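Local coordinates for sulfate transporter 4.1, chloroplastic (Arabidopsis thaliana, PDB 7LHV), which cotransports sulfate and protons across the membrane as an SLC26/SulP-family symporter of the chloroplast and may take part in regulating sulfate assimilation, at residues R87-S92 with T404-L409; Y523-I528 with D637-C642; V529-D534 with R550-A555. All coordinates share one frame; numbering follows the deposited sequence.

Contact 1. Residues R87-S92 with T404-L409; sequences RTYRWS and TGLSGL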
loop_
_atom_site.group_PDB
_atom_site.type_symbol
_atom_site.label_atom_id
_atom_site.label_comp_id
_atom_site.label_asym_id
_atom_site.label_seq_id
_atom_site.Cartn_x
_atom_site.Cartn_y
_atom_site.Cartn_z
ATOM N N ARG A 87 12.752 -16.459 37.398
ATOM C CA ARG A 87 13.895 -17.321 37.683
ATOM C C ARG A 87 15.145 -16.499 37.967
ATOM O O ARG A 87 15.870 -16.762 38.933
ATOM C CB ARG A 87 14.132 -18.278 36.515
ATOM C CG ARG A 87 13.036 -19.313 36.332
ATOM C CD ARG A 87 13.333 -20.229 35.157
ATOM N NE ARG A 87 12.299 -21.244 34.987
ATOM C CZ ARG A 87 11.223 -21.097 34.227
ATOM N NH1 ARG A 87 11.017 -19.993 33.529
ATOM N NH2 ARG A 87 10.335 -22.084 34.163
ATOM N N THR A 88 15.413 -15.493 37.139
ATOM C CA THR A 88 16.578 -14.631 37.323
ATOM C C THR A 88 16.163 -13.378 38.092
ATOM O O THR A 88 16.047 -12.279 37.551
ATOM C CB THR A 88 17.199 -14.281 35.973
ATOM O OG1 THR A 88 16.249 -13.553 35.185
ATOM C CG2 THR A 88 17.597 -15.546 35.231
ATOM N N TYR A 89 15.939 -13.569 39.389
ATOM C CA TYR A 89 15.429 -12.516 40.261
ATOM C C TYR A 89 16.377 -12.358 41.443
ATOM O O TYR A 89 16.449 -13.236 42.308
ATOM C CB TYR A 89 14.012 -12.841 40.727
ATOM C CG TYR A 89 13.369 -11.751 41.548
ATOM C CD1 TYR A 89 12.890 -10.597 40.945
ATOM C CD2 TYR A 89 13.234 -11.877 42.923
ATOM C CE1 TYR A 89 12.300 -9.600 41.686
ATOM C CE2 TYR A 89 12.644 -10.883 43.671
ATOM C CZ TYR A 89 12.179 -9.747 43.048
ATOM O OH TYR A 89 11.591 -8.753 43.790
ATOM N N ARG A 90 17.094 -11.238 41.481
ATOM C CA ARG A 90 18.004 -10.925 42.581
ATOM C C ARG A 90 17.210 -10.155 43.627
ATOM O O ARG A 90 16.985 -8.952 43.490
ATOM C CB ARG A 90 19.200 -10.126 42.078
ATOM C CG ARG A 90 20.107 -10.903 41.143
ATOM C CD ARG A 90 21.245 -10.037 40.637
ATOM N NE ARG A 90 22.134 -9.627 41.718
ATOM C CZ ARG A 90 23.173 -10.332 42.141
ATOM N NH1 ARG A 90 23.490 -11.493 41.593
ATOM N NH2 ARG A 90 23.915 -9.860 43.139
ATOM N N TRP A 91 16.818 -10.849 44.697
ATOM C CA TRP A 91 15.813 -10.325 45.617
ATOM C C TRP A 91 16.235 -8.987 46.216
ATOM O O TRP A 91 15.449 -8.033 46.240
ATOM C CB TRP A 91 15.552 -11.354 46.717
ATOM C CG TRP A 91 14.711 -10.872 47.858
ATOM C CD1 TRP A 91 15.130 -10.172 48.951
ATOM C CD2 TRP A 91 13.308 -11.098 48.040
ATOM N NE1 TRP A 91 14.071 -9.927 49.791
ATOM C CE2 TRP A 91 12.941 -10.489 49.256
ATOM C CE3 TRP A 91 12.325 -11.750 47.289
ATOM C CZ2 TRP A 91 11.635 -10.509 49.738
ATOM C CZ3 TRP A 91 11.030 -11.770 47.768
ATOM C CH2 TRP A 91 10.695 -11.151 48.980
ATOM N N SER A 92 17.491 -8.890 46.663
ATOM C CA SER A 92 17.906 -7.796 47.541
ATOM C C SER A 92 17.653 -6.429 46.912
ATOM O O SER A 92 17.030 -5.558 47.528
ATOM C CB SER A 92 19.382 -7.955 47.905
ATOM O OG SER A 92 20.207 -7.765 46.771
ATOM N N THR A 404 12.023 -5.731 36.938
ATOM C CA THR A 404 11.174 -6.806 36.451
ATOM C C THR A 404 9.748 -6.297 36.266
ATOM O O THR A 404 9.457 -5.113 36.438
ATOM C CB THR A 404 11.202 -7.998 37.411
ATOM O OG1 THR A 404 10.593 -7.627 38.653
ATOM C CG2 THR A 404 12.631 -8.435 37.668
ATOM N N GLY A 405 8.857 -7.216 35.902
ATOM C CA GLY A 405 7.452 -6.891 35.758
ATOM C C GLY A 405 6.686 -6.800 37.055
ATOM O O GLY A 405 5.505 -6.441 37.037
ATOM N N LEU A 406 7.331 -7.123 38.179
ATOM C CA LEU A 406 6.677 -6.986 39.476
ATOM C C LEU A 406 6.243 -5.551 39.730
ATOM O O LEU A 406 5.225 -5.320 40.392
ATOM C CB LEU A 406 7.612 -7.465 40.586
ATOM C CG LEU A 406 6.985 -7.692 41.961
ATOM C CD1 LEU A 406 6.023 -8.864 41.921
ATOM C CD2 LEU A 406 8.061 -7.918 43.007
ATOM N N SER A 407 6.988 -4.576 39.202
ATOM C CA SER A 407 6.587 -3.180 39.326
ATOM C C SER A 407 5.187 -2.955 38.778
ATOM O O SER A 407 4.457 -2.090 39.275
ATOM C CB SER A 407 7.585 -2.279 38.603
ATOM O OG SER A 407 8.906 -2.540 39.033
ATOM N N GLY A 408 4.798 -3.708 37.749
ATOM C CA GLY A 408 3.420 -3.647 37.293
ATOM C C GLY A 408 2.450 -4.164 38.337
ATOM O O GLY A 408 1.486 -3.483 38.694
ATOM N N LEU A 409 2.721 -5.359 38.872
ATOM C CA LEU A 409 1.808 -5.969 39.835
ATOM C C LEU A 409 1.559 -5.040 41.013
ATOM O O LEU A 409 0.406 -4.763 41.366
ATOM C CB LEU A 409 2.366 -7.303 40.325
ATOM C CG LEU A 409 2.170 -8.525 39.432
ATOM C CD1 LEU A 409 2.843 -9.735 40.050
ATOM C CD2 LEU A 409 0.695 -8.788 39.204
#

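Contact 2. Residues Y523-I528 with D637-C642; sequences YTYNGI and DAVQVC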
loop_
_atom_site.group_PDB
_atom_site.type_symbol
_atom_site.label_atom_id
_atom_site.label_comp_id
_atom_site.label_asym_id
_atom_site.label_seq_id
_atom_site.Cartn_x
_atom_site.Cartn_y
_atom_site.Cartn_z
ATOM N N TYR A 523 38.117 3.522 -19.835
ATOM C CA TYR A 523 36.973 3.549 -18.934
ATOM C C TYR A 523 35.716 2.975 -19.572
ATOM O O TYR A 523 35.135 2.031 -19.030
ATOM C CB TYR A 523 36.735 4.981 -18.444
ATOM C CG TYR A 523 35.989 5.045 -17.138
ATOM C CD1 TYR A 523 36.502 4.451 -15.995
ATOM C CD2 TYR A 523 34.780 5.715 -17.040
ATOM C CE1 TYR A 523 35.826 4.511 -14.796
ATOM C CE2 TYR A 523 34.100 5.784 -15.846
ATOM C CZ TYR A 523 34.625 5.179 -14.728
ATOM O OH TYR A 523 33.946 5.246 -13.536
ATOM N N THR A 524 35.280 3.504 -20.710
ATOM C CA THR A 524 34.079 3.026 -21.375
ATOM C C THR A 524 34.414 2.579 -22.790
ATOM O O THR A 524 35.401 3.024 -23.384
ATOM C CB THR A 524 32.988 4.104 -21.408
ATOM O OG1 THR A 524 31.739 3.507 -21.776
ATOM C CG2 THR A 524 33.337 5.199 -22.403
ATOM N N TYR A 525 33.590 1.680 -23.318
ATOM C CA TYR A 525 33.795 1.106 -24.638
ATOM C C TYR A 525 32.674 1.535 -25.574
ATOM O O TYR A 525 31.503 1.552 -25.190
ATOM C CB TYR A 525 33.861 -0.421 -24.568
ATOM C CG TYR A 525 34.931 -0.941 -23.640
ATOM C CD1 TYR A 525 36.266 -0.936 -24.021
ATOM C CD2 TYR A 525 34.611 -1.438 -22.384
ATOM C CE1 TYR A 525 37.250 -1.411 -23.178
ATOM C CE2 TYR A 525 35.588 -1.915 -21.535
ATOM C CZ TYR A 525 36.907 -1.899 -21.938
ATOM O OH TYR A 525 37.886 -2.372 -21.098
ATOM N N ASN A 526 33.047 1.888 -26.803
ATOM C CA ASN A 526 32.060 2.268 -27.802
ATOM C C ASN A 526 31.290 1.040 -28.268
ATOM O O ASN A 526 31.886 0.029 -28.655
ATOM C CB ASN A 526 32.738 2.946 -28.990
ATOM C CG ASN A 526 33.094 4.389 -28.712
ATOM O OD1 ASN A 526 32.267 5.166 -28.237
ATOM N ND2 ASN A 526 34.335 4.758 -29.008
ATOM N N GLY A 527 29.966 1.127 -28.229
ATOM C CA GLY A 527 29.101 0.063 -28.672
ATOM C C GLY A 527 28.562 -0.821 -27.568
ATOM O O GLY A 527 27.550 -1.495 -27.781
ATOM N N ILE A 528 29.186 -0.819 -26.394
ATOM C CA ILE A 528 28.802 -1.691 -25.291
ATOM C C ILE A 528 28.290 -0.832 -24.147
ATOM O O ILE A 528 28.910 0.178 -23.798
ATOM C CB ILE A 528 29.973 -2.571 -24.823
ATOM C CG1 ILE A 528 30.489 -3.433 -25.972
ATOM C CG2 ILE A 528 29.555 -3.446 -23.656
ATOM C CD1 ILE A 528 31.655 -4.300 -25.590
ATOM N N ASP A 637 35.307 -10.895 -18.532
ATOM C CA ASP A 637 35.246 -11.832 -19.649
ATOM C C ASP A 637 34.064 -11.544 -20.570
ATOM O O ASP A 637 34.168 -11.745 -21.785
ATOM C CB ASP A 637 35.205 -13.268 -19.124
ATOM C CG ASP A 637 33.975 -13.561 -18.290
ATOM O OD1 ASP A 637 33.157 -12.645 -18.077
ATOM O OD2 ASP A 637 33.828 -14.714 -17.835
ATOM N N ALA A 638 32.943 -11.073 -20.017
ATOM C CA ALA A 638 31.802 -10.708 -20.851
ATOM C C ALA A 638 32.168 -9.596 -21.823
ATOM O O ALA A 638 31.903 -9.690 -23.026
ATOM C CB ALA A 638 30.623 -10.284 -19.974
ATOM N N VAL A 639 32.796 -8.532 -21.320
ATOM C CA VAL A 639 33.200 -7.442 -22.201
ATOM C C VAL A 639 34.299 -7.897 -23.152
ATOM O O VAL A 639 34.336 -7.486 -24.317
ATOM C CB VAL A 639 33.616 -6.217 -21.371
ATOM C CG1 VAL A 639 34.323 -5.197 -22.241
ATOM C CG2 VAL A 639 32.392 -5.594 -20.739
ATOM N N GLN A 640 35.198 -8.768 -22.684
ATOM C CA GLN A 640 36.266 -9.256 -23.551
ATOM C C GLN A 640 35.711 -10.033 -24.738
ATOM O O GLN A 640 36.188 -9.877 -25.867
ATOM C CB GLN A 640 37.240 -10.119 -22.750
ATOM C CG GLN A 640 38.259 -9.319 -21.960
ATOM C CD GLN A 640 39.026 -8.340 -22.827
ATOM O OE1 GLN A 640 39.502 -8.690 -23.906
ATOM N NE2 GLN A 640 39.145 -7.104 -22.359
ATOM N N VAL A 641 34.707 -10.881 -24.507
ATOM C CA VAL A 641 34.112 -11.610 -25.622
ATOM C C VAL A 641 33.179 -10.730 -26.444
ATOM O O VAL A 641 32.948 -11.023 -27.623
ATOM C CB VAL A 641 33.360 -12.866 -25.151
ATOM C CG1 VAL A 641 34.315 -13.834 -24.471
ATOM C CG2 VAL A 641 32.211 -12.504 -24.240
ATOM N N CYS A 642 32.633 -9.660 -25.861
ATOM C CA CYS A 642 31.815 -8.742 -26.646
ATOM C C CYS A 642 32.662 -7.926 -27.615
ATOM O O CYS A 642 32.234 -7.659 -28.743
ATOM C CB CYS A 642 31.015 -7.827 -25.721
ATOM S SG CYS A 642 29.553 -8.601 -24.999
#

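Contact 3. Residues V529-D534 with R550-A555; sequences VIVRID and REYEVA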
loop_
_atom_site.group_PDB
_atom_site.type_symbol
_atom_site.label_atom_id
_atom_site.label_comp_id
_atom_site.label_asym_id
_atom_site.label_seq_id
_atom_site.Cartn_x
_atom_site.Cartn_y
_atom_site.Cartn_z
ATOM N N VAL A 529 27.155 -1.228 -23.577
ATOM C CA VAL A 529 26.593 -0.592 -22.393
ATOM C C VAL A 529 26.470 -1.646 -21.305
ATOM O O VAL A 529 25.866 -2.702 -21.524
ATOM C CB VAL A 529 25.228 0.053 -22.688
ATOM C CG1 VAL A 529 24.482 0.318 -21.400
ATOM C CG2 VAL A 529 25.417 1.343 -23.453
ATOM N N ILE A 530 27.042 -1.362 -20.138
ATOM C CA ILE A 530 26.998 -2.260 -18.989
ATOM C C ILE A 530 26.046 -1.660 -17.968
ATOM O O ILE A 530 26.265 -0.542 -17.487
ATOM C CB ILE A 530 28.391 -2.480 -18.387
ATOM C CG1 ILE A 530 29.400 -2.771 -19.496
ATOM C CG2 ILE A 530 28.358 -3.613 -17.381
ATOM C CD1 ILE A 530 30.833 -2.577 -19.082
ATOM N N VAL A 531 24.996 -2.403 -17.628
ATOM C CA VAL A 531 23.926 -1.925 -16.763
ATOM C C VAL A 531 23.843 -2.831 -15.545
ATOM O O VAL A 531 23.826 -4.058 -15.679
ATOM C CB VAL A 531 22.580 -1.882 -17.508
ATOM C CG1 VAL A 531 21.437 -1.714 -16.532
ATOM C CG2 VAL A 531 22.580 -0.755 -18.515
ATOM N N ARG A 532 23.788 -2.228 -14.361
ATOM C CA ARG A 532 23.627 -2.951 -13.108
ATOM C C ARG A 532 22.344 -2.495 -12.436
ATOM O O ARG A 532 22.129 -1.292 -12.251
ATOM C CB ARG A 532 24.817 -2.716 -12.181
ATOM C CG ARG A 532 24.824 -3.529 -10.914
ATOM C CD ARG A 532 25.938 -3.061 -9.999
ATOM N NE ARG A 532 25.695 -1.708 -9.515
ATOM C CZ ARG A 532 26.650 -0.834 -9.228
ATOM N NH1 ARG A 532 27.929 -1.141 -9.352
ATOM N NH2 ARG A 532 26.308 0.379 -8.804
ATOM N N ILE A 533 21.494 -3.451 -12.076
ATOM C CA ILE A 533 20.256 -3.164 -11.367
ATOM C C ILE A 533 20.538 -3.306 -9.877
ATOM O O ILE A 533 20.675 -4.420 -9.368
ATOM C CB ILE A 533 19.121 -4.092 -11.811
ATOM C CG1 ILE A 533 18.823 -3.900 -13.299
ATOM C CG2 ILE A 533 17.876 -3.840 -10.982
ATOM C CD1 ILE A 533 19.393 -4.983 -14.180
ATOM N N ASP A 534 20.616 -2.179 -9.174
ATOM C CA ASP A 534 20.986 -2.190 -7.765
ATOM C C ASP A 534 19.798 -2.515 -6.871
ATOM O O ASP A 534 19.530 -1.787 -5.910
ATOM C CB ASP A 534 21.580 -0.839 -7.363
ATOM C CG ASP A 534 22.861 -0.521 -8.099
ATOM O OD1 ASP A 534 23.691 -1.436 -8.273
ATOM O OD2 ASP A 534 23.045 0.646 -8.505
ATOM N N ARG A 550 14.582 -0.202 -22.355
ATOM C CA ARG A 550 14.077 0.194 -23.663
ATOM C C ARG A 550 14.598 1.550 -24.114
ATOM O O ARG A 550 14.479 1.879 -25.301
ATOM C CB ARG A 550 12.547 0.225 -23.661
ATOM C CG ARG A 550 11.881 -1.136 -23.712
ATOM C CD ARG A 550 10.384 -1.004 -23.493
ATOM N NE ARG A 550 9.674 -2.247 -23.763
ATOM C CZ ARG A 550 8.459 -2.525 -23.310
ATOM N NH1 ARG A 550 7.791 -1.671 -22.554
ATOM N NH2 ARG A 550 7.900 -3.689 -23.625
ATOM N N GLU A 551 15.127 2.359 -23.195
ATOM C CA GLU A 551 15.750 3.613 -23.615
ATOM C C GLU A 551 16.857 3.369 -24.634
ATOM O O GLU A 551 17.089 4.198 -25.521
ATOM C CB GLU A 551 16.295 4.381 -22.411
ATOM C CG GLU A 551 15.233 4.914 -21.473
ATOM C CD GLU A 551 15.823 5.655 -20.292
ATOM O OE1 GLU A 551 17.064 5.644 -20.143
ATOM O OE2 GLU A 551 15.050 6.252 -19.515
ATOM N N TYR A 552 17.546 2.233 -24.533
ATOM C CA TYR A 552 18.590 1.914 -25.503
ATOM C C TYR A 552 18.001 1.589 -26.871
ATOM O O TYR A 552 18.571 1.965 -27.903
ATOM C CB TYR A 552 19.447 0.769 -24.970
ATOM C CG TYR A 552 20.010 1.090 -23.606
ATOM C CD1 TYR A 552 21.045 2.003 -23.463
ATOM C CD2 TYR A 552 19.480 0.518 -22.461
ATOM C CE1 TYR A 552 21.550 2.317 -22.219
ATOM C CE2 TYR A 552 19.978 0.826 -21.213
ATOM C CZ TYR A 552 21.013 1.727 -21.099
ATOM O OH TYR A 552 21.517 2.038 -19.858
ATOM N N GLU A 553 16.849 0.913 -26.906
ATOM C CA GLU A 553 16.162 0.715 -28.178
ATOM C C GLU A 553 15.732 2.045 -28.775
ATOM O O GLU A 553 15.811 2.244 -29.991
ATOM C CB GLU A 553 14.942 -0.181 -27.997
ATOM C CG GLU A 553 15.147 -1.343 -27.075
ATOM C CD GLU A 553 13.858 -2.073 -26.803
ATOM O OE1 GLU A 553 12.790 -1.431 -26.858
ATOM O OE2 GLU A 553 13.915 -3.283 -26.519
ATOM N N VAL A 554 15.244 2.958 -27.935
ATOM C CA VAL A 554 14.840 4.273 -28.425
ATOM C C VAL A 554 16.040 5.022 -28.992
ATOM O O VAL A 554 15.943 5.695 -30.026
ATOM C CB VAL A 554 14.140 5.075 -27.313
ATOM C CG1 VAL A 554 13.621 6.388 -27.861
ATOM C CG2 VAL A 554 12.991 4.271 -26.734
ATOM N N ALA A 555 17.191 4.918 -28.325
ATOM C CA ALA A 555 18.406 5.539 -28.842
ATOM C C ALA A 555 18.808 4.934 -30.182
ATOM O O ALA A 555 19.228 5.654 -31.095
ATOM C CB ALA A 555 19.541 5.400 -27.829
#

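Contact 1. Residues R87-S92 with T404-L409
Tyr89 and Thr404 are the residues whose backbones come nearest, their CA atoms 8.1 Å apart, a gap that only side chains bridge, where the lead-in to helix 91-119 passes the start of helix 406-426. The phenol of Tyr89 does most of the bridging. With CG anti to the backbone N (chi1 -176°), the ring reaches across the gap toward Thr404 and Leu406. Thr404 brings its methyl to the edge of that ring, close to the ring plane, with Tyr89 CD1 and Thr404 CG2 3.9 Å apart. Further out, the tyrosine oxygen lies against a leucine methyl, Tyr89 OH to Leu406 CD2 being 3.7 Å, and each of these two partners crosses the tyrosine side chain at roughly a right angle. Trp91 CE3 also lies in the ring plane at its edge, and Tyr94, Phe95 and Asp98 of helix 91-119 touch the Tyr89 side chain as well.

The hydroxyl of Thr404 has its stronger partner outside the two segments, in a hydrogen bond with Asp98 OD2, whose side chain also touches Leu406. Within its own turn it accepts a weaker capping bond from Leu406 N, 3.3 Å to Thr404 OG1 at 158°, with the spacing of an ST turn, at the entry to a predicted transmembrane helix. Between the two segments themselves the contact is van der Waals packing, a hydroxyl oxygen and a ring edge against methyls, burying 120 Å² in all. Its polar fastening runs through Asp98, which implies that the threonine divides its two ends: the methyl for the tyrosine edge, the oxygen for the helix start and the carboxylate.

Contact 2. Residues Y523-I528 with D637-C642
In the STAS domain, Tyr525 and Ile528 at the entry to strand 527-533 pack against Val639 and Cys642 on the C-terminal helix 635-643. A type II beta turn from Tyr525 to Ile528 delivers the two side chains; Gly527 takes its positive phi of 98°, where a side chain would run into the preceding carbonyl oxygen. Tyr525 brings CE2 and CD2 of its ring to Val639, with CE2 3.6 Å from Val639 CG1, the approach being oblique. That methyl is the branch anti to its backbone N (chi1 167°), and it is also the valine side-chain atom nearest the isoleucine tip, Ile528 CD1 standing 4.4 Å from Val639 CG1. One helical turn on, the extended Ile528 chain (chi2 179°) ends at Cys642, CD1 to CB 3.6 Å. The backbones are closest here as well, the CA atoms of Ile528 and Cys642 being 7.8 Å apart.

Ile573 of strand 569-575 touches both Ile528 and Val639, while Phe571 touches Ile528 and Cys642, extending the apolar layer over the sheet. The chemistry is that of helix-on-sheet burial: methyls, a methylene and ring carbons give close packing without a directional bond, so the fit rests on shape.

Contact 3. Residues V529-D534 with R550-A555
Between the two segments the apolar contact is carried on the helix by Tyr552 alone, against Val529 and Val531 of strand 527-533. Its CG lies beside the backbone N and anti to the carbonyl carbon (chi1 -55°), which sends the phenol from the helix to the strand. Val529 meets it from the opposite direction, with CG1 3.6 Å from Tyr552 CE1 and the ring inclined to the methyl. Val531, two residues along and on the same strand face, crosses the tyrosine side chain at a slant and sets CG2 3.3 Å from Tyr552 OH and 3.9 Å from Tyr552 CZ. The outer end of the phenol thus rests on two valines, while the intervening Ile530 points away from the helix. Cutting the phenol back to the methyl of an alanine here is likely to leave the valine methyls without their partner and open a gap between helix and strand, whose CA atoms stay 8.9 Å apart even at Val529 and Tyr552.

The polar contacts stay within single segments or run outward. Further along the first segment, Arg532 and Asp534 form a salt bridge, in which Arg532 NH2 donates to Asp534 OD2 over 3.3 Å at 167°; OD2 lies in the guanidinium plane, while the donor comes on its syn side, tilted 20° out of the carboxylate plane. Asp534 OD2 is also hydrogen-bonded to His500 ND1. On the helix, Arg550 forms a salt bridge with Glu596.

Strand 527-533, helix 542-560 and strand 569-575 make one beta-alpha-beta unit, and the contact closes its first half. Backbone bonds tie Val529 and Val531 to strand 569-575, and Tyr597 of helix 584-599 touches Tyr552. Arg550 packs on Ala357, and Val554 on Glu362, of the second subunit.

From the N terminus, contact 1 comes first: it closes a long, mostly helical loop of 311 residues, joining the approach to helix 91-119 with the start of helix 406-426 in the membrane part. That loop closes before contact 2 opens. In the STAS domain, contact 2 ties the entry of strand 527-533 to the C-terminal helix 635-643, and contact 3, closing only 15 residues, is nested inside it. Both share strand 527-533, with centres 14 Å apart, and they touch where Val639 CG2 lies 3.8 Å from Ile530 CD1. Contact 1 is remote, its centre 68 Å from that of contact 2 and 62 Å from that of contact 3.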